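Local coordinates for CRISPR protein (Archaeoglobus fulgidus, PDB 4MJK) that probably serves as the Cas5 subunit of a type I-A CRISPR Cascade complex, helping to hold the guide RNA, at residues 59-71 with 196-208. Residues are numbered along the deposited sequence; the frame is centred on the assembly and turned at random.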
loop_
_atom_site.group_PDB
_atom_site.type_symbol
_atom_site.label_atom_id
_atom_site.label_comp_id
_atom_site.label_asym_id
_atom_site.label_seq_id
_atom_site.Cartn_x
_atom_site.Cartn_y
_atom_site.Cartn_z
ATOM N N ILE A 59 -9.421 24.264 -10.081
ATOM C CA ILE A 59 -9.642 23.000 -10.765
ATOM C C ILE A 59 -10.619 23.168 -11.928
ATOM O O ILE A 59 -10.452 22.544 -12.975
ATOM C CB ILE A 59 -10.123 21.890 -9.823
ATOM C CG1 ILE A 59 -9.899 20.524 -10.472
ATOM C CG2 ILE A 59 -11.582 22.073 -9.480
ATOM C CD1 ILE A 59 -10.488 19.371 -9.677
ATOM N N SER A 60 -11.629 24.014 -11.754
ATOM C CA SER A 60 -12.557 24.269 -12.845
ATOM C C SER A 60 -11.870 25.068 -13.951
ATOM O O SER A 60 -12.196 24.904 -15.129
ATOM C CB SER A 60 -13.837 24.963 -12.357
ATOM O OG SER A 60 -13.625 26.343 -12.128
ATOM N N GLU A 61 -10.909 25.910 -13.580
ATOM C CA GLU A 61 -10.117 26.638 -14.569
ATOM C C GLU A 61 -9.261 25.675 -15.400
ATOM O O GLU A 61 -9.146 25.815 -16.613
ATOM C CB GLU A 61 -9.203 27.661 -13.894
ATOM C CG GLU A 61 -9.908 28.654 -12.982
ATOM C CD GLU A 61 -8.971 29.731 -12.455
ATOM O OE1 GLU A 61 -7.735 29.569 -12.584
ATOM O OE2 GLU A 61 -9.475 30.744 -11.914
ATOM N N LEU A 62 -8.647 24.701 -14.737
ATOM C CA LEU A 62 -7.860 23.709 -15.450
ATOM C C LEU A 62 -8.755 22.937 -16.413
ATOM O O LEU A 62 -8.381 22.698 -17.561
ATOM C CB LEU A 62 -7.195 22.749 -14.470
ATOM C CG LEU A 62 -6.084 23.379 -13.638
ATOM C CD1 LEU A 62 -5.655 22.428 -12.521
ATOM C CD2 LEU A 62 -4.914 23.752 -14.534
ATOM N N GLY A 63 -9.939 22.566 -15.941
ATOM C CA GLY A 63 -10.856 21.766 -16.723
ATOM C C GLY A 63 -11.361 22.482 -17.957
ATOM O O GLY A 63 -11.632 21.854 -18.979
ATOM N N GLU A 64 -11.491 23.801 -17.873
ATOM C CA GLU A 64 -11.932 24.578 -19.025
ATOM C C GLU A 64 -10.852 24.638 -20.103
ATOM O O GLU A 64 -11.149 24.715 -21.294
ATOM C CB GLU A 64 -12.357 25.989 -18.590
ATOM C CG GLU A 64 -13.661 26.011 -17.800
ATOM C CD GLU A 64 -13.902 27.324 -17.061
ATOM O OE1 GLU A 64 -13.009 28.202 -17.067
ATOM O OE2 GLU A 64 -14.990 27.470 -16.461
ATOM N N ASN A 65 -9.595 24.594 -19.691
ATOM C CA ASN A 65 -8.500 24.654 -20.651
ATOM C C ASN A 65 -7.994 23.274 -21.089
ATOM O O ASN A 65 -7.136 23.166 -21.966
ATOM C CB ASN A 65 -7.341 25.487 -20.093
ATOM C CG ASN A 65 -7.698 26.959 -19.949
ATOM O OD1 ASN A 65 -7.655 27.518 -18.848
ATOM N ND2 ASN A 65 -8.057 27.596 -21.066
ATOM N N LEU A 66 -8.534 22.224 -20.487
ATOM C CA LEU A 66 -8.032 20.875 -20.741
ATOM C C LEU A 66 -8.567 20.303 -22.049
ATOM O O LEU A 66 -9.765 20.285 -22.269
ATOM C CB LEU A 66 -8.403 19.941 -19.587
ATOM C CG LEU A 66 -7.816 18.520 -19.609
ATOM C CD1 LEU A 66 -6.320 18.517 -19.304
ATOM C CD2 LEU A 66 -8.553 17.639 -18.605
ATOM N N LEU A 67 -7.672 19.817 -22.903
ATOM C CA LEU A 67 -8.073 19.140 -24.128
ATOM C C LEU A 67 -7.991 17.618 -23.990
ATOM O O LEU A 67 -8.766 16.895 -24.613
ATOM C CB LEU A 67 -7.189 19.590 -25.286
ATOM C CG LEU A 67 -7.373 21.075 -25.614
ATOM C CD1 LEU A 67 -6.474 21.478 -26.781
ATOM C CD2 LEU A 67 -8.846 21.384 -25.894
ATOM N N ALA A 68 -7.036 17.143 -23.190
ATOM C CA ALA A 68 -6.822 15.703 -23.064
ATOM C C ALA A 68 -6.166 15.365 -21.747
ATOM O O ALA A 68 -5.340 16.123 -21.248
ATOM C CB ALA A 68 -5.956 15.203 -24.215
ATOM N N ILE A 69 -6.523 14.209 -21.190
ATOM C CA ILE A 69 -5.780 13.657 -20.069
ATOM C C ILE A 69 -5.837 12.151 -20.141
ATOM O O ILE A 69 -6.919 11.565 -20.106
ATOM C CB ILE A 69 -6.303 14.151 -18.704
ATOM C CG1 ILE A 69 -5.532 13.458 -17.567
ATOM C CG2 ILE A 69 -7.797 13.911 -18.572
ATOM C CD1 ILE A 69 -5.800 14.071 -16.180
ATOM N N GLY A 70 -4.669 11.537 -20.289
ATOM C CA GLY A 70 -4.539 10.088 -20.364
ATOM C C GLY A 70 -3.353 9.656 -19.520
ATOM O O GLY A 70 -2.529 10.487 -19.132
ATOM N N TRP A 71 -3.255 8.362 -19.236
ATOM C CA TRP A 71 -2.196 7.867 -18.378
ATOM C C TRP A 71 -1.958 6.404 -18.674
ATOM O O TRP A 71 -2.806 5.736 -19.272
ATOM C CB TRP A 71 -2.567 8.041 -16.896
ATOM C CG TRP A 71 -3.869 7.369 -16.536
ATOM C CD1 TRP A 71 -4.034 6.114 -16.013
ATOM C CD2 TRP A 71 -5.187 7.903 -16.719
ATOM N NE1 TRP A 71 -5.376 5.844 -15.847
ATOM C CE2 TRP A 71 -6.100 6.930 -16.282
ATOM C CE3 TRP A 71 -5.677 9.121 -17.212
ATOM C CZ2 TRP A 71 -7.474 7.133 -16.298
ATOM C CZ3 TRP A 71 -7.050 9.323 -17.231
ATOM C CH2 TRP A 71 -7.931 8.330 -16.783
ATOM N N TRP A 196 -7.046 -4.075 -21.626
ATOM C CA TRP A 196 -7.715 -2.795 -21.656
ATOM C C TRP A 196 -9.050 -2.927 -20.918
ATOM O O TRP A 196 -10.001 -3.548 -21.412
ATOM C CB TRP A 196 -7.936 -2.345 -23.091
ATOM C CG TRP A 196 -6.652 -1.922 -23.730
ATOM C CD1 TRP A 196 -5.742 -2.730 -24.379
ATOM C CD2 TRP A 196 -6.098 -0.605 -23.735
ATOM N NE1 TRP A 196 -4.680 -1.975 -24.816
ATOM C CE2 TRP A 196 -4.869 -0.671 -24.427
ATOM C CE3 TRP A 196 -6.531 0.635 -23.237
ATOM C CZ2 TRP A 196 -4.069 0.452 -24.631
ATOM C CZ3 TRP A 196 -5.742 1.743 -23.444
ATOM C CH2 TRP A 196 -4.519 1.647 -24.136
ATOM N N GLU A 197 -9.112 -2.343 -19.733
ATOM C CA GLU A 197 -10.316 -2.397 -18.927
ATOM C C GLU A 197 -11.209 -1.178 -19.197
ATOM O O GLU A 197 -10.888 -0.357 -20.052
ATOM C CB GLU A 197 -9.936 -2.490 -17.450
ATOM C CG GLU A 197 -9.973 -3.912 -16.920
ATOM C CD GLU A 197 -11.382 -4.352 -16.558
ATOM O OE1 GLU A 197 -11.528 -5.458 -15.992
ATOM O OE2 GLU A 197 -12.346 -3.593 -16.834
ATOM N N PHE A 198 -12.335 -1.105 -18.485
ATOM C CA PHE A 198 -13.272 0.007 -18.551
ATOM C C PHE A 198 -13.353 0.618 -17.155
ATOM O O PHE A 198 -13.328 -0.102 -16.149
ATOM C CB PHE A 198 -14.695 -0.473 -18.896
ATOM C CG PHE A 198 -14.852 -1.034 -20.290
ATOM C CD1 PHE A 198 -15.411 -0.265 -21.299
ATOM C CD2 PHE A 198 -14.439 -2.329 -20.584
ATOM C CE1 PHE A 198 -15.564 -0.776 -22.577
ATOM C CE2 PHE A 198 -14.589 -2.853 -21.868
ATOM C CZ PHE A 198 -15.155 -2.073 -22.858
ATOM N N GLU A 199 -13.507 1.932 -17.081
ATOM C CA GLU A 199 -13.654 2.560 -15.783
ATOM C C GLU A 199 -14.419 3.863 -15.955
ATOM O O GLU A 199 -14.195 4.585 -16.921
ATOM C CB GLU A 199 -12.270 2.797 -15.164
ATOM C CG GLU A 199 -12.280 3.296 -13.723
ATOM C CD GLU A 199 -11.154 2.658 -12.912
ATOM O OE1 GLU A 199 -11.335 1.510 -12.457
ATOM O OE2 GLU A 199 -10.084 3.297 -12.768
ATOM N N VAL A 200 -15.350 4.149 -15.049
ATOM C CA VAL A 200 -16.154 5.374 -15.151
ATOM C C VAL A 200 -15.713 6.395 -14.122
ATOM O O VAL A 200 -15.671 6.088 -12.923
ATOM C CB VAL A 200 -17.666 5.103 -14.967
ATOM C CG1 VAL A 200 -18.456 6.415 -15.063
ATOM C CG2 VAL A 200 -18.142 4.084 -16.008
ATOM N N TYR A 201 -15.389 7.603 -14.593
ATOM C CA TYR A 201 -14.862 8.678 -13.741
ATOM C C TYR A 201 -15.758 9.908 -13.805
ATOM O O TYR A 201 -16.558 10.044 -14.726
ATOM C CB TYR A 201 -13.484 9.126 -14.245
ATOM C CG TYR A 201 -12.411 8.050 -14.299
ATOM C CD1 TYR A 201 -11.856 7.655 -15.512
ATOM C CD2 TYR A 201 -11.951 7.440 -13.139
ATOM C CE1 TYR A 201 -10.875 6.677 -15.567
ATOM C CE2 TYR A 201 -10.973 6.458 -13.180
ATOM C CZ TYR A 201 -10.433 6.081 -14.400
ATOM O OH TYR A 201 -9.457 5.101 -14.459
ATOM N N LEU A 202 -15.595 10.824 -12.851
ATOM C CA LEU A 202 -16.080 12.190 -13.031
ATOM C C LEU A 202 -15.417 12.838 -14.258
ATOM O O LEU A 202 -14.205 12.699 -14.495
ATOM C CB LEU A 202 -15.853 13.033 -11.767
ATOM C CG LEU A 202 -16.563 12.559 -10.488
ATOM C CD1 LEU A 202 -16.187 13.413 -9.278
ATOM C CD2 LEU A 202 -18.087 12.530 -10.679
ATOM N N ASN A 203 -16.221 13.535 -15.054
ATOM C CA ASN A 203 -15.744 14.145 -16.288
ATOM C C ASN A 203 -14.784 15.299 -15.988
ATOM O O ASN A 203 -15.142 16.239 -15.281
ATOM C CB ASN A 203 -16.957 14.607 -17.116
ATOM C CG ASN A 203 -16.578 15.181 -18.465
ATOM O OD1 ASN A 203 -15.422 15.154 -18.870
ATOM N ND2 ASN A 203 -17.569 15.700 -19.176
ATOM N N PRO A 204 -13.541 15.226 -16.497
ATOM C CA PRO A 204 -12.614 16.311 -16.153
ATOM C C PRO A 204 -12.742 17.505 -17.099
ATOM O O PRO A 204 -12.132 18.541 -16.859
ATOM C CB PRO A 204 -11.245 15.656 -16.335
ATOM C CG PRO A 204 -11.464 14.676 -17.462
ATOM C CD PRO A 204 -12.882 14.153 -17.268
ATOM N N PHE A 205 -13.504 17.349 -18.173
ATOM C CA PHE A 205 -13.611 18.391 -19.186
ATOM C C PHE A 205 -14.714 19.362 -18.814
ATOM O O PHE A 205 -15.849 18.961 -18.560
ATOM C CB PHE A 205 -13.870 17.784 -20.559
ATOM C CG PHE A 205 -12.798 16.849 -21.004
ATOM C CD1 PHE A 205 -11.511 17.314 -21.236
ATOM C CD2 PHE A 205 -13.059 15.507 -21.173
ATOM C CE1 PHE A 205 -10.506 16.455 -21.629
ATOM C CE2 PHE A 205 -12.052 14.641 -21.561
ATOM C CZ PHE A 205 -10.778 15.122 -21.793
ATOM N N GLU A 206 -14.364 20.638 -18.744
ATOM C CA GLU A 206 -15.346 21.678 -18.470
ATOM C C GLU A 206 -15.543 22.525 -19.716
ATOM O O GLU A 206 -14.642 22.643 -20.549
ATOM C CB GLU A 206 -14.891 22.557 -17.300
ATOM C CG GLU A 206 -14.588 21.785 -16.017
ATOM C CD GLU A 206 -15.399 22.270 -14.820
ATOM O OE1 GLU A 206 -16.412 22.972 -15.029
ATOM O OE2 GLU A 206 -15.020 21.945 -13.667
ATOM N N VAL A 207 -16.724 23.117 -19.846
ATOM C CA VAL A 207 -16.984 24.038 -20.942
ATOM C C VAL A 207 -17.013 25.477 -20.436
ATOM O O VAL A 207 -17.571 25.757 -19.377
ATOM C CB VAL A 207 -18.315 23.718 -21.646
ATOM C CG1 VAL A 207 -18.632 24.783 -22.692
ATOM C CG2 VAL A 207 -18.261 22.328 -22.278
ATOM N N LYS A 208 -16.413 26.384 -21.204
ATOM C CA LYS A 208 -16.414 27.812 -20.874
ATOM C C LYS A 208 -17.766 28.281 -20.337
ATOM O O LYS A 208 -17.947 28.441 -19.128
ATOM C CB LYS A 208 -16.047 28.642 -22.107
ATOM C CG LYS A 208 -17.082 28.577 -23.224
ATOM C CD LYS A 208 -16.872 29.694 -24.243
ATOM C CE LYS A 208 -17.916 29.638 -25.352
ATOM N NZ LYS A 208 -19.302 29.825 -24.836
#
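W71 and Y201 meet where strand 66-73, an outer strand of the six-stranded antiparallel sheet of this Cas5-family (RAMP-type) protein, faces strand 196-202 of the smaller three-stranded sheet. W71 brings CZ2 and CH2 of its six-membered ring to the tyrosine, with CZ2 3.5 Å from Y201 CE1; CE1 and OH lie at the indole edge, near its plane, and the rings are inclined at 67°. Further along, P204 CG packs on I69 CG2 at 3.9 Å, while L66 CD2 touches F205 CE1 at 3.8 Å. With CG beside its backbone N (chi1 -60°), F205 carries its ring to the strand, where the ring edge faces L66 O and A68 N and CE1 lies 3.5 Å from L67 O. On helix 58-65, E206 N gives G63 O a nearly straight 3.0 Å hydrogen bond from above the carbonyl plane. E206 CB and CG lie against the G63 backbone, where a side chain would clash, and OE2 reaches S60 CB at 3.5 Å. In the second shell, an Asx turn at N203 holds F205 N, and P33 backs I69 and Y201. A phenylalanine at Y201 would lack the hydroxyl, and E199 OE2, left with Y30 N, would probably be less firmly placed: Y201 OH donates to E199 OE2 at 2.6 Å, on the carboxylate's anti side.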